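BsaWI endonuclease (Geobacillus stearothermophilus, PDB 4ZSF) is a PD-(D/E)XK-type restriction endonuclease that binds DNA and calcium ions and probably cuts DNA in a metal-dependent way. Local coordinates at residues F4-S9 with R42-V47; G23-S28 with D62-I67; K31-T36 with K54-A59; I205-V208 with N214-L217. One frame throughout, in Å; residues are numbered along the deposited sequence.

Contact 1 of 4, residues F4-S9 with R42-V47; sequences FEYCIS and REFPNV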
# COMPACT_ATOMS: atom_id res chain seq x y z
N PHE A 4 0.98 -16.34 -26.81
CA PHE A 4 0.27 -15.11 -26.48
C PHE A 4 -1.14 -15.15 -27.08
O PHE A 4 -2.12 -14.85 -26.38
CB PHE A 4 1.05 -13.88 -26.94
CG PHE A 4 0.42 -12.60 -26.55
CD1 PHE A 4 -0.58 -12.05 -27.33
CD2 PHE A 4 0.85 -11.93 -25.45
CE1 PHE A 4 -1.19 -10.83 -26.95
CE2 PHE A 4 0.25 -10.69 -25.08
CZ PHE A 4 -0.77 -10.17 -25.85
N GLU A 5 -1.24 -15.51 -28.37
CA GLU A 5 -2.53 -15.72 -29.02
C GLU A 5 -3.37 -16.74 -28.30
O GLU A 5 -4.58 -16.57 -28.17
CB GLU A 5 -2.34 -16.18 -30.47
CG GLU A 5 -1.53 -15.19 -31.27
CD GLU A 5 -1.20 -15.72 -32.69
OE1 GLU A 5 -0.75 -16.88 -32.86
OE2 GLU A 5 -1.41 -14.94 -33.64
N TYR A 6 -2.74 -17.82 -27.87
CA TYR A 6 -3.43 -18.87 -27.17
C TYR A 6 -4.02 -18.30 -25.86
O TYR A 6 -5.16 -18.64 -25.50
CB TYR A 6 -2.48 -20.03 -26.84
CG TYR A 6 -3.16 -21.14 -26.09
CD1 TYR A 6 -3.90 -22.09 -26.76
CD2 TYR A 6 -3.11 -21.20 -24.69
CE1 TYR A 6 -4.57 -23.11 -26.07
CE2 TYR A 6 -3.77 -22.21 -24.00
CZ TYR A 6 -4.48 -23.16 -24.69
OH TYR A 6 -5.12 -24.16 -24.01
N CYS A 7 -3.25 -17.50 -25.16
CA CYS A 7 -3.74 -17.00 -23.83
C CYS A 7 -4.90 -16.06 -24.02
O CYS A 7 -5.88 -16.10 -23.27
CB CYS A 7 -2.66 -16.27 -23.05
SG CYS A 7 -1.48 -17.41 -22.35
N ILE A 8 -4.78 -15.20 -25.03
CA ILE A 8 -5.81 -14.20 -25.29
C ILE A 8 -7.14 -14.94 -25.57
O ILE A 8 -8.23 -14.60 -25.02
CB ILE A 8 -5.47 -13.34 -26.54
CG1 ILE A 8 -4.30 -12.38 -26.30
CG2 ILE A 8 -6.70 -12.61 -27.06
CD1 ILE A 8 -4.26 -11.75 -24.99
N SER A 9 -7.06 -15.96 -26.42
CA SER A 9 -8.27 -16.60 -26.92
C SER A 9 -8.84 -17.52 -25.84
O SER A 9 -10.05 -17.62 -25.67
CB SER A 9 -7.99 -17.37 -28.22
OG SER A 9 -7.27 -18.56 -27.96
N ARG A 42 0.79 -25.95 -20.02
CA ARG A 42 0.82 -27.23 -20.73
C ARG A 42 1.00 -27.14 -22.23
O ARG A 42 1.73 -27.94 -22.81
CB ARG A 42 -0.46 -28.02 -20.42
CG ARG A 42 -0.54 -28.36 -18.91
CD ARG A 42 -1.90 -28.98 -18.54
NE ARG A 42 -1.94 -29.47 -17.15
CZ ARG A 42 -3.05 -29.64 -16.43
NH1 ARG A 42 -4.25 -29.39 -16.95
NH2 ARG A 42 -2.96 -30.12 -15.20
N GLU A 43 0.29 -26.27 -22.91
CA GLU A 43 0.42 -26.19 -24.36
C GLU A 43 1.76 -25.62 -24.79
O GLU A 43 2.22 -25.86 -25.94
CB GLU A 43 -0.69 -25.32 -24.95
CG GLU A 43 -2.08 -25.89 -24.73
CD GLU A 43 -2.32 -27.17 -25.50
OE1 GLU A 43 -1.70 -27.36 -26.56
OE2 GLU A 43 -3.12 -27.99 -25.00
N PHE A 44 2.38 -24.85 -23.89
CA PHE A 44 3.66 -24.17 -24.20
C PHE A 44 4.71 -24.36 -23.08
O PHE A 44 5.11 -23.41 -22.40
CB PHE A 44 3.43 -22.68 -24.48
CG PHE A 44 2.51 -22.44 -25.62
CD1 PHE A 44 3.02 -22.29 -26.92
CD2 PHE A 44 1.11 -22.40 -25.42
CE1 PHE A 44 2.16 -22.09 -27.99
CE2 PHE A 44 0.25 -22.19 -26.50
CZ PHE A 44 0.79 -22.03 -27.79
N PRO A 45 5.20 -25.59 -22.93
CA PRO A 45 6.11 -25.98 -21.84
C PRO A 45 7.43 -25.25 -21.85
O PRO A 45 8.09 -25.13 -20.84
CB PRO A 45 6.35 -27.47 -22.08
CG PRO A 45 5.37 -27.90 -23.13
CD PRO A 45 4.96 -26.68 -23.89
N ASN A 46 7.86 -24.77 -23.01
CA ASN A 46 9.15 -24.12 -23.04
C ASN A 46 9.07 -22.62 -22.95
O ASN A 46 10.08 -21.93 -23.06
CB ASN A 46 9.92 -24.52 -24.32
CG ASN A 46 10.18 -26.00 -24.39
OD1 ASN A 46 10.38 -26.66 -23.37
ND2 ASN A 46 10.14 -26.55 -25.60
N VAL A 47 7.88 -22.07 -22.70
CA VAL A 47 7.77 -20.62 -22.50
C VAL A 47 7.84 -20.30 -21.00
O VAL A 47 7.28 -21.04 -20.21
CB VAL A 47 6.47 -20.10 -23.11
CG1 VAL A 47 6.34 -18.60 -22.85
CG2 VAL A 47 6.46 -20.39 -24.62
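Tyr-6 on helix 3-22 and Glu-43 at the end of helix 25-43 are the backbone positions nearest each other, yet their CA atoms stand 8.7 Å apart, so side chains must bridge the gap. Tyr-6 does most of the reaching. With chi1 at 179° the ring is carried out from its helix toward the other segment, and Glu-43 CB lies over one face. The glutamate crosses the ring at about a right angle; its CG, set beside the backbone N by chi1 (-63°), lies 3.6 Å from Tyr-6 CZ, at the phenol end. Nearer the root of the tyrosine, Phe-44 approaches obliquely, its CE2 touching Tyr-6 CB at 3.5 Å, with the two ring planes turned 58° apart. The phenol OH is hydrogen-bonded to Ser-39 OG, one turn back on helix 25-43. An alanine at Tyr-6 keeps the CB that Phe-44 touches, but would probably leave the Glu-43 CG without the ring it lies against and Ser-39 without its phenol partner. The chemistry is thus mainly apolar, with one polar tie at its margin, and illustrates how a single aromatic can join one helix to the place where a second gives way to a turn.

Contact 2 of 4, residues G23-S28 with D62-I67; sequences GDERVS and DRKSGI. With nucleotides of chain B.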
# COMPACT_ATOMS: atom_id res chain seq x y z
N GLY A 23 -22.81 -16.94 -13.70
CA GLY A 23 -23.35 -15.59 -13.52
C GLY A 23 -22.67 -14.75 -12.47
O GLY A 23 -23.28 -13.83 -11.91
N ASP A 24 -21.38 -15.02 -12.20
CA ASP A 24 -20.62 -14.24 -11.24
C ASP A 24 -19.28 -13.83 -11.94
O ASP A 24 -18.42 -14.66 -12.18
CB ASP A 24 -20.37 -15.08 -9.96
CG ASP A 24 -19.63 -14.29 -8.84
OD1 ASP A 24 -18.58 -13.64 -9.09
OD2 ASP A 24 -20.10 -14.35 -7.69
N GLU A 25 -19.13 -12.55 -12.27
CA GLU A 25 -17.95 -12.11 -13.01
C GLU A 25 -16.65 -12.31 -12.26
O GLU A 25 -15.62 -12.66 -12.86
CB GLU A 25 -18.12 -10.60 -13.37
CG GLU A 25 -16.89 -10.06 -14.12
CD GLU A 25 -17.02 -8.63 -14.61
OE1 GLU A 25 -18.04 -8.00 -14.27
OE2 GLU A 25 -16.10 -8.15 -15.34
N ARG A 26 -16.63 -12.00 -10.95
CA ARG A 26 -15.38 -12.17 -10.18
C ARG A 26 -14.95 -13.63 -10.07
O ARG A 26 -13.75 -13.96 -10.24
CB ARG A 26 -15.56 -11.54 -8.77
CG ARG A 26 -15.57 -10.01 -8.88
CD ARG A 26 -16.05 -9.42 -7.56
NE ARG A 26 -15.96 -7.96 -7.63
CZ ARG A 26 -16.44 -7.19 -6.67
NH1 ARG A 26 -16.98 -7.77 -5.59
NH2 ARG A 26 -16.28 -5.87 -6.75
N VAL A 27 -15.91 -14.53 -9.89
CA VAL A 27 -15.54 -15.98 -9.86
C VAL A 27 -15.05 -16.38 -11.26
O VAL A 27 -14.09 -17.19 -11.41
CB VAL A 27 -16.79 -16.82 -9.44
CG1 VAL A 27 -16.59 -18.29 -9.76
CG2 VAL A 27 -17.08 -16.61 -7.96
N SER A 28 -15.76 -15.92 -12.30
CA SER A 28 -15.46 -16.34 -13.66
C SER A 28 -14.11 -15.81 -14.11
O SER A 28 -13.38 -16.53 -14.79
CB SER A 28 -16.54 -15.86 -14.68
OG SER A 28 -17.84 -16.36 -14.32
N ASP A 62 -7.61 -6.30 -21.47
CA ASP A 62 -8.40 -6.03 -22.68
C ASP A 62 -9.89 -6.19 -22.38
O ASP A 62 -10.70 -5.37 -22.81
CB ASP A 62 -8.00 -6.96 -23.83
CG ASP A 62 -8.62 -6.55 -25.17
OD1 ASP A 62 -9.12 -5.41 -25.32
OD2 ASP A 62 -8.59 -7.38 -26.09
N ARG A 63 -10.26 -7.28 -21.70
CA ARG A 63 -11.68 -7.50 -21.41
C ARG A 63 -12.26 -6.37 -20.53
O ARG A 63 -13.34 -5.85 -20.80
CB ARG A 63 -11.93 -8.84 -20.73
CG ARG A 63 -13.47 -9.10 -20.61
CD ARG A 63 -13.71 -10.43 -19.97
NE ARG A 63 -13.29 -10.44 -18.57
CZ ARG A 63 -13.95 -9.89 -17.55
NH1 ARG A 63 -15.12 -9.27 -17.73
NH2 ARG A 63 -13.44 -9.97 -16.31
N LYS A 64 -11.51 -5.97 -19.51
CA LYS A 64 -12.02 -5.01 -18.55
C LYS A 64 -11.89 -3.54 -18.94
O LYS A 64 -12.56 -2.68 -18.35
CB LYS A 64 -11.32 -5.19 -17.21
CG LYS A 64 -11.64 -6.49 -16.50
CD LYS A 64 -12.98 -6.45 -15.72
CE LYS A 64 -12.77 -6.80 -14.24
NZ LYS A 64 -13.94 -7.28 -13.34
N SER A 65 -11.00 -3.23 -19.88
CA SER A 65 -10.83 -1.82 -20.33
C SER A 65 -11.24 -1.56 -21.76
O SER A 65 -11.40 -0.38 -22.15
CB SER A 65 -9.36 -1.38 -20.18
OG SER A 65 -8.54 -2.07 -21.14
N GLY A 66 -11.31 -2.61 -22.59
CA GLY A 66 -11.48 -2.43 -24.03
C GLY A 66 -10.21 -2.08 -24.81
O GLY A 66 -10.21 -1.94 -26.03
N ILE A 67 -9.11 -1.97 -24.09
CA ILE A 67 -7.80 -1.64 -24.66
C ILE A 67 -6.87 -2.84 -24.80
O ILE A 67 -6.53 -3.50 -23.83
CB ILE A 67 -7.12 -0.56 -23.79
CG1 ILE A 67 -8.01 0.67 -23.84
CG2 ILE A 67 -5.74 -0.19 -24.36
CD1 ILE A 67 -8.24 1.28 -22.61
P DC B 11 -13.19 -6.55 -9.62
OP1 DC B 11 -12.63 -7.33 -10.78
OP2 DC B 11 -14.62 -6.16 -9.54
O5' DC B 11 -12.85 -7.32 -8.29
C5' DC B 11 -11.47 -7.73 -8.05
C4' DC B 11 -11.29 -8.22 -6.62
O4' DC B 11 -11.51 -7.13 -5.70
C3' DC B 11 -12.23 -9.34 -6.17
O3' DC B 11 -11.40 -10.39 -5.63
C2' DC B 11 -13.12 -8.70 -5.07
C1' DC B 11 -12.16 -7.63 -4.54
N1 DC B 11 -12.77 -6.41 -3.93
C2 DC B 11 -12.30 -5.96 -2.70
O2 DC B 11 -11.48 -6.68 -2.07
N3 DC B 11 -12.80 -4.80 -2.18
C4 DC B 11 -13.65 -4.07 -2.88
N4 DC B 11 -14.06 -2.89 -2.32
C5 DC B 11 -14.14 -4.50 -4.16
C6 DC B 11 -13.64 -5.66 -4.65
P DG B 12 -11.96 -11.85 -5.51
OP1 DG B 12 -10.74 -12.70 -5.36
OP2 DG B 12 -12.98 -12.12 -6.53
O5' DG B 12 -12.73 -11.88 -4.11
C5' DG B 12 -11.99 -12.06 -2.92
C4' DG B 12 -12.86 -11.73 -1.71
O4' DG B 12 -13.23 -10.35 -1.77
C3' DG B 12 -14.13 -12.51 -1.61
O3' DG B 12 -13.94 -13.38 -0.55
C2' DG B 12 -15.21 -11.44 -1.28
C1' DG B 12 -14.38 -10.20 -0.99
N9 DG B 12 -15.01 -8.91 -1.36
C8 DG B 12 -15.69 -8.60 -2.53
N7 DG B 12 -16.10 -7.36 -2.57
C5 DG B 12 -15.64 -6.81 -1.37
C6 DG B 12 -15.82 -5.54 -0.83
O6 DG B 12 -16.39 -4.61 -1.33
N1 DG B 12 -15.23 -5.41 0.43
C2 DG B 12 -14.56 -6.41 1.08
N2 DG B 12 -14.06 -6.11 2.29
N3 DG B 12 -14.40 -7.62 0.59
C4 DG B 12 -14.97 -7.76 -0.63
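Glu-25 OE2 is gripped by both Arg-63 and Lys-64, forming a salt-bridge network between the first turn of helix 25-43 and the last turn of helix 49-65. The main bond comes from Arg-63 NH1 at 2.8 Å and is nearly straight, with an N-H...O angle of 167°. OE2 lies at the edge of the guanidinium, in its plane, but is met from above the carboxylate plane, the two groups being turned 67° apart. Arg-63 NH2 adds a weak bond. Lys-64, in one of its two modelled conformers, approaches with a chain bent at chi2 and chi3, and its NZ makes a weak bond of 3.1 Å to Glu-25 OE2. The same NZ binds OP1 of DC11 of chain B at 2.9 Å and reaches Gln-29 OE1. Arg-26 takes the other phosphate oxygen: its extended chain places NE 2.9 Å from OP2 of DC11 of chain B, and NH2 adds a second bond to that oxygen. One guanidinium face lies over C6 of that nucleotide of chain B. At the start of helix 25-43 Asp-24 is the N-cap, its OD1 accepting from Val-27 N at 2.9 Å. The contact is consistent with a carboxylate that, together with Gln-29, helps to place a phosphate-binding lysine: Glu-25 probably tempers the local positive charge, while the phosphate is shared between side chains from two helices.

Contact 3 of 4, residues K31-T36 with K54-A59; sequences KAIRDT and KAVYSA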
# COMPACT_ATOMS: atom_id res chain seq x y z
N LYS A 31 -11.42 -17.97 -12.46
CA LYS A 31 -11.31 -19.25 -13.16
C LYS A 31 -10.60 -19.12 -14.50
O LYS A 31 -9.75 -19.94 -14.83
CB LYS A 31 -12.70 -19.85 -13.36
CG LYS A 31 -12.59 -21.26 -14.02
CD LYS A 31 -13.96 -21.99 -13.97
CE LYS A 31 -13.87 -23.43 -14.68
NZ LYS A 31 -12.74 -24.25 -14.11
N ALA A 32 -10.94 -18.09 -15.27
CA ALA A 32 -10.27 -17.86 -16.57
C ALA A 32 -8.77 -17.60 -16.37
O ALA A 32 -7.94 -18.07 -17.16
CB ALA A 32 -10.94 -16.63 -17.29
N ILE A 33 -8.40 -16.84 -15.33
CA ILE A 33 -6.98 -16.59 -15.11
C ILE A 33 -6.23 -17.89 -14.76
O ILE A 33 -5.20 -18.24 -15.38
CB ILE A 33 -6.77 -15.56 -14.01
CG1 ILE A 33 -7.23 -14.20 -14.53
CG2 ILE A 33 -5.26 -15.42 -13.61
CD1 ILE A 33 -7.45 -13.16 -13.31
N ARG A 34 -6.77 -18.61 -13.79
CA ARG A 34 -6.15 -19.84 -13.28
C ARG A 34 -6.06 -20.88 -14.39
O ARG A 34 -5.01 -21.52 -14.63
CB ARG A 34 -7.05 -20.30 -12.10
CG ARG A 34 -6.77 -21.49 -11.30
CD ARG A 34 -7.75 -21.32 -10.07
NE ARG A 34 -9.13 -21.69 -10.39
CZ ARG A 34 -10.26 -21.03 -10.08
NH1 ARG A 34 -10.29 -19.86 -9.45
NH2 ARG A 34 -11.42 -21.57 -10.47
N ASP A 35 -7.18 -21.08 -15.08
CA ASP A 35 -7.21 -22.19 -16.06
C ASP A 35 -6.47 -21.84 -17.34
O ASP A 35 -5.92 -22.74 -18.02
CB ASP A 35 -8.67 -22.56 -16.36
CG ASP A 35 -9.34 -23.35 -15.21
OD1 ASP A 35 -8.73 -23.58 -14.11
OD2 ASP A 35 -10.53 -23.68 -15.41
N THR A 36 -6.39 -20.56 -17.67
CA THR A 36 -5.61 -20.19 -18.86
C THR A 36 -4.13 -20.37 -18.51
O THR A 36 -3.39 -20.86 -19.36
CB THR A 36 -5.90 -18.75 -19.31
OG1 THR A 36 -7.30 -18.68 -19.64
CG2 THR A 36 -5.05 -18.39 -20.58
N LYS A 54 2.03 -12.75 -18.06
CA LYS A 54 1.86 -11.44 -18.72
C LYS A 54 0.85 -11.44 -19.88
O LYS A 54 0.16 -10.46 -20.11
CB LYS A 54 3.22 -10.94 -19.26
CG LYS A 54 4.14 -10.50 -18.19
CD LYS A 54 5.44 -10.01 -18.86
N ALA A 55 0.73 -12.55 -20.61
CA ALA A 55 -0.25 -12.64 -21.68
C ALA A 55 -1.68 -12.76 -21.10
O ALA A 55 -2.63 -12.18 -21.62
CB ALA A 55 0.09 -13.87 -22.57
N VAL A 56 -1.79 -13.45 -19.98
CA VAL A 56 -3.08 -13.55 -19.27
C VAL A 56 -3.51 -12.16 -18.75
O VAL A 56 -4.65 -11.73 -18.83
CB VAL A 56 -2.95 -14.52 -18.09
CG1 VAL A 56 -4.26 -14.53 -17.27
CG2 VAL A 56 -2.69 -15.96 -18.68
N TYR A 57 -2.54 -11.48 -18.20
CA TYR A 57 -2.77 -10.05 -17.79
C TYR A 57 -3.30 -9.22 -18.95
O TYR A 57 -4.27 -8.45 -18.80
CB TYR A 57 -1.47 -9.49 -17.30
CG TYR A 57 -1.40 -7.98 -17.16
CD1 TYR A 57 -1.98 -7.36 -16.05
CD2 TYR A 57 -0.74 -7.20 -18.12
CE1 TYR A 57 -1.82 -5.91 -15.86
CE2 TYR A 57 -0.61 -5.76 -17.97
CZ TYR A 57 -1.14 -5.16 -16.83
OH TYR A 57 -0.95 -3.78 -16.71
N SER A 58 -2.66 -9.35 -20.11
CA SER A 58 -3.06 -8.64 -21.31
C SER A 58 -4.52 -8.94 -21.63
O SER A 58 -5.28 -8.03 -21.96
CB SER A 58 -2.18 -9.02 -22.51
OG SER A 58 -2.54 -8.27 -23.66
N ALA A 59 -4.91 -10.21 -21.52
CA ALA A 59 -6.27 -10.63 -21.89
C ALA A 59 -7.24 -10.04 -20.89
O ALA A 59 -8.31 -9.53 -21.27
CB ALA A 59 -6.38 -12.18 -21.92
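Two flat groups flank the packing of Ile-33 and Thr-36 against Val-56: the Arg-34 guanidinium, with Lys-31 CA over one face near the rim, and the Tyr-57 ring, with Lys-54 O at its edge and in plane. Both residues start out away from the opposing segment and serve the second subunit. Arg-34 forms a salt bridge with Glu-93 of that neighbouring subunit, and Tyr-57 meets Trp-83 of the same subunit edge-to-face. Between the two helices the contact is aliphatic. The backbones come close, Ile-33 CA to Val-56 CA being 6.5 Å, and Val-56 points toward helix 25-43, its rotation (chi1 175°) splitting the two methyls between Ile-33 and Thr-36. Val-56 CG1 meets Ile-33 CG2 at 3.9 Å, the two side chains lying obliquely to each other. Val-56 CG2 meets Thr-36 CG2, also at 3.9 Å, and there the two side chains run alongside each other, pointing opposite ways. The same rotation that presents the methyl of Thr-36 lets its OG1 donate to Ala-32 O at 2.6 Å; that carbonyl also accepts from Thr-36 N. At the far side of the same helix, Lys-31 NZ reaches the syn lone pair of Asp-35 OD2 in a 2.6 Å salt bridge. The principle illustrated is that methyl groups make the buried seam, the threonine hydroxyl is satisfied within its helix, and Ile-33 and Val-56 also pack on the second subunit, to which Arg-34 and Tyr-57 add a salt bridge and an edge-to-face ring contact.

Contact 4 of 4, residues I205-V208 with N214-L217; sequences IAMV and NYRL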
# COMPACT_ATOMS: atom_id res chain seq x y z
N ILE A 205 -17.85 12.55 9.90
CA ILE A 205 -18.03 13.63 10.87
C ILE A 205 -17.72 13.15 12.30
O ILE A 205 -17.05 13.85 13.07
CB ILE A 205 -19.46 14.21 10.80
CG1 ILE A 205 -19.62 15.04 9.52
CG2 ILE A 205 -19.76 15.11 11.98
CD1 ILE A 205 -21.10 15.24 9.13
N ALA A 206 -18.17 11.93 12.62
CA ALA A 206 -17.98 11.35 13.95
C ALA A 206 -16.50 11.04 14.21
O ALA A 206 -16.00 11.24 15.32
CB ALA A 206 -18.84 10.08 14.11
N MET A 207 -15.80 10.56 13.18
CA MET A 207 -14.37 10.29 13.28
C MET A 207 -13.59 11.54 13.65
O MET A 207 -12.55 11.42 14.33
CB MET A 207 -13.77 9.75 11.98
CG MET A 207 -14.20 8.36 11.68
SD MET A 207 -13.15 7.54 10.46
CE MET A 207 -11.86 6.92 11.53
N VAL A 208 -14.04 12.71 13.18
CA VAL A 208 -13.31 13.95 13.47
C VAL A 208 -13.76 14.45 14.83
O VAL A 208 -12.94 14.75 15.70
CB VAL A 208 -13.53 15.05 12.39
CG1 VAL A 208 -12.93 16.42 12.79
CG2 VAL A 208 -13.02 14.53 11.01
N ASN A 214 -18.94 4.47 18.39
CA ASN A 214 -17.77 4.05 17.61
C ASN A 214 -16.58 4.99 17.81
O ASN A 214 -15.40 4.61 17.75
CB ASN A 214 -18.14 3.99 16.13
CG ASN A 214 -19.28 3.02 15.87
OD1 ASN A 214 -19.32 1.95 16.46
ND2 ASN A 214 -20.23 3.42 15.02
N TYR A 215 -16.90 6.26 18.01
CA TYR A 215 -15.83 7.27 18.09
C TYR A 215 -16.14 8.15 19.24
O TYR A 215 -16.81 9.16 19.06
CB TYR A 215 -15.74 8.09 16.80
CG TYR A 215 -15.47 7.20 15.62
CD1 TYR A 215 -14.20 6.66 15.43
CD2 TYR A 215 -16.47 6.87 14.72
CE1 TYR A 215 -13.94 5.81 14.34
CE2 TYR A 215 -16.23 6.01 13.65
CZ TYR A 215 -14.96 5.49 13.47
OH TYR A 215 -14.70 4.64 12.42
N ARG A 216 -15.67 7.77 20.43
CA ARG A 216 -16.02 8.51 21.64
C ARG A 216 -15.36 9.90 21.67
O ARG A 216 -16.01 10.89 21.98
CB ARG A 216 -15.63 7.72 22.89
CG ARG A 216 -16.46 8.08 24.13
CD ARG A 216 -16.04 7.27 25.38
NE ARG A 216 -14.64 7.48 25.76
CZ ARG A 216 -14.20 8.48 26.52
NH1 ARG A 216 -15.05 9.40 26.99
NH2 ARG A 216 -12.90 8.57 26.82
N LEU A 217 -14.08 9.96 21.32
CA LEU A 217 -13.35 11.24 21.35
C LEU A 217 -13.13 11.79 19.96
O LEU A 217 -13.18 11.03 18.97
CB LEU A 217 -12.00 11.05 22.00
CG LEU A 217 -12.04 10.36 23.38
CD1 LEU A 217 -10.64 10.31 23.95
CD2 LEU A 217 -12.97 11.15 24.28
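Met-207 lays its side chain across one face of the Tyr-215 ring. The CG methylene sits 3.6 Å from the ring centroid and 18° off the normal, a CH-pi contact, and comes within 3.5 Å of Tyr-215 CZ. Beyond it SD is oblique to the ring, 4.7 Å from the centroid, in a Met-aromatic contact. The bend at chi3 (85°) then swings the terminal methyl to the rim of the ring, with Met-207 CE 3.7 Å from Tyr-215 CE1. At the other end of the ring Ala-206 fills in: its CB approaches Tyr-215 CD2 at 4.0 Å, and its carbonyl O lies 3.5 Å from Tyr-215 CB. The phenol OH is hydrogen-bonded to Lys-203 NZ, near the start of the same helix 202-209. Arg-176 of helix 172-184 ties the backbones together, its NH1 donating to the carbonyls of both Met-207 and Leu-217. Replacing Tyr-215 with a serine would probably strip Met-207 of the surface on which it rests and leave Lys-203 without this partner, setting the methionine end free to turn. The side chain of Tyr-215 lies about 11 Å from a bound calcium ion. The contact is an instructive case of an aromatic ring, held by packing on its face and a polar bond at its hydroxyl, fastening the connection before strand 222-226 back onto the helix just left.

Overall arrangement
Contacts 1, 2 and 3 belong to one N-terminal helical unit built from helices 3-22, 25-43 and 49-65. All three use helix 25-43; contact 3 lies between the others, its centre 10 Å from that of contact 1 and 11 Å from that of contact 2. Contact 1 touches it directly, through Phe-4 and Cys-7. Along the chain, contacts 1 and 2 have interleaved segments, and contact 3 falls within the span of contact 2. Contact 4 comes later, in the nuclease part beside the mixed sheet, its centre about 54 Å from that of contact 1. The N-terminal unit thus meets DNA and the second subunit well away from the region where calcium is bound.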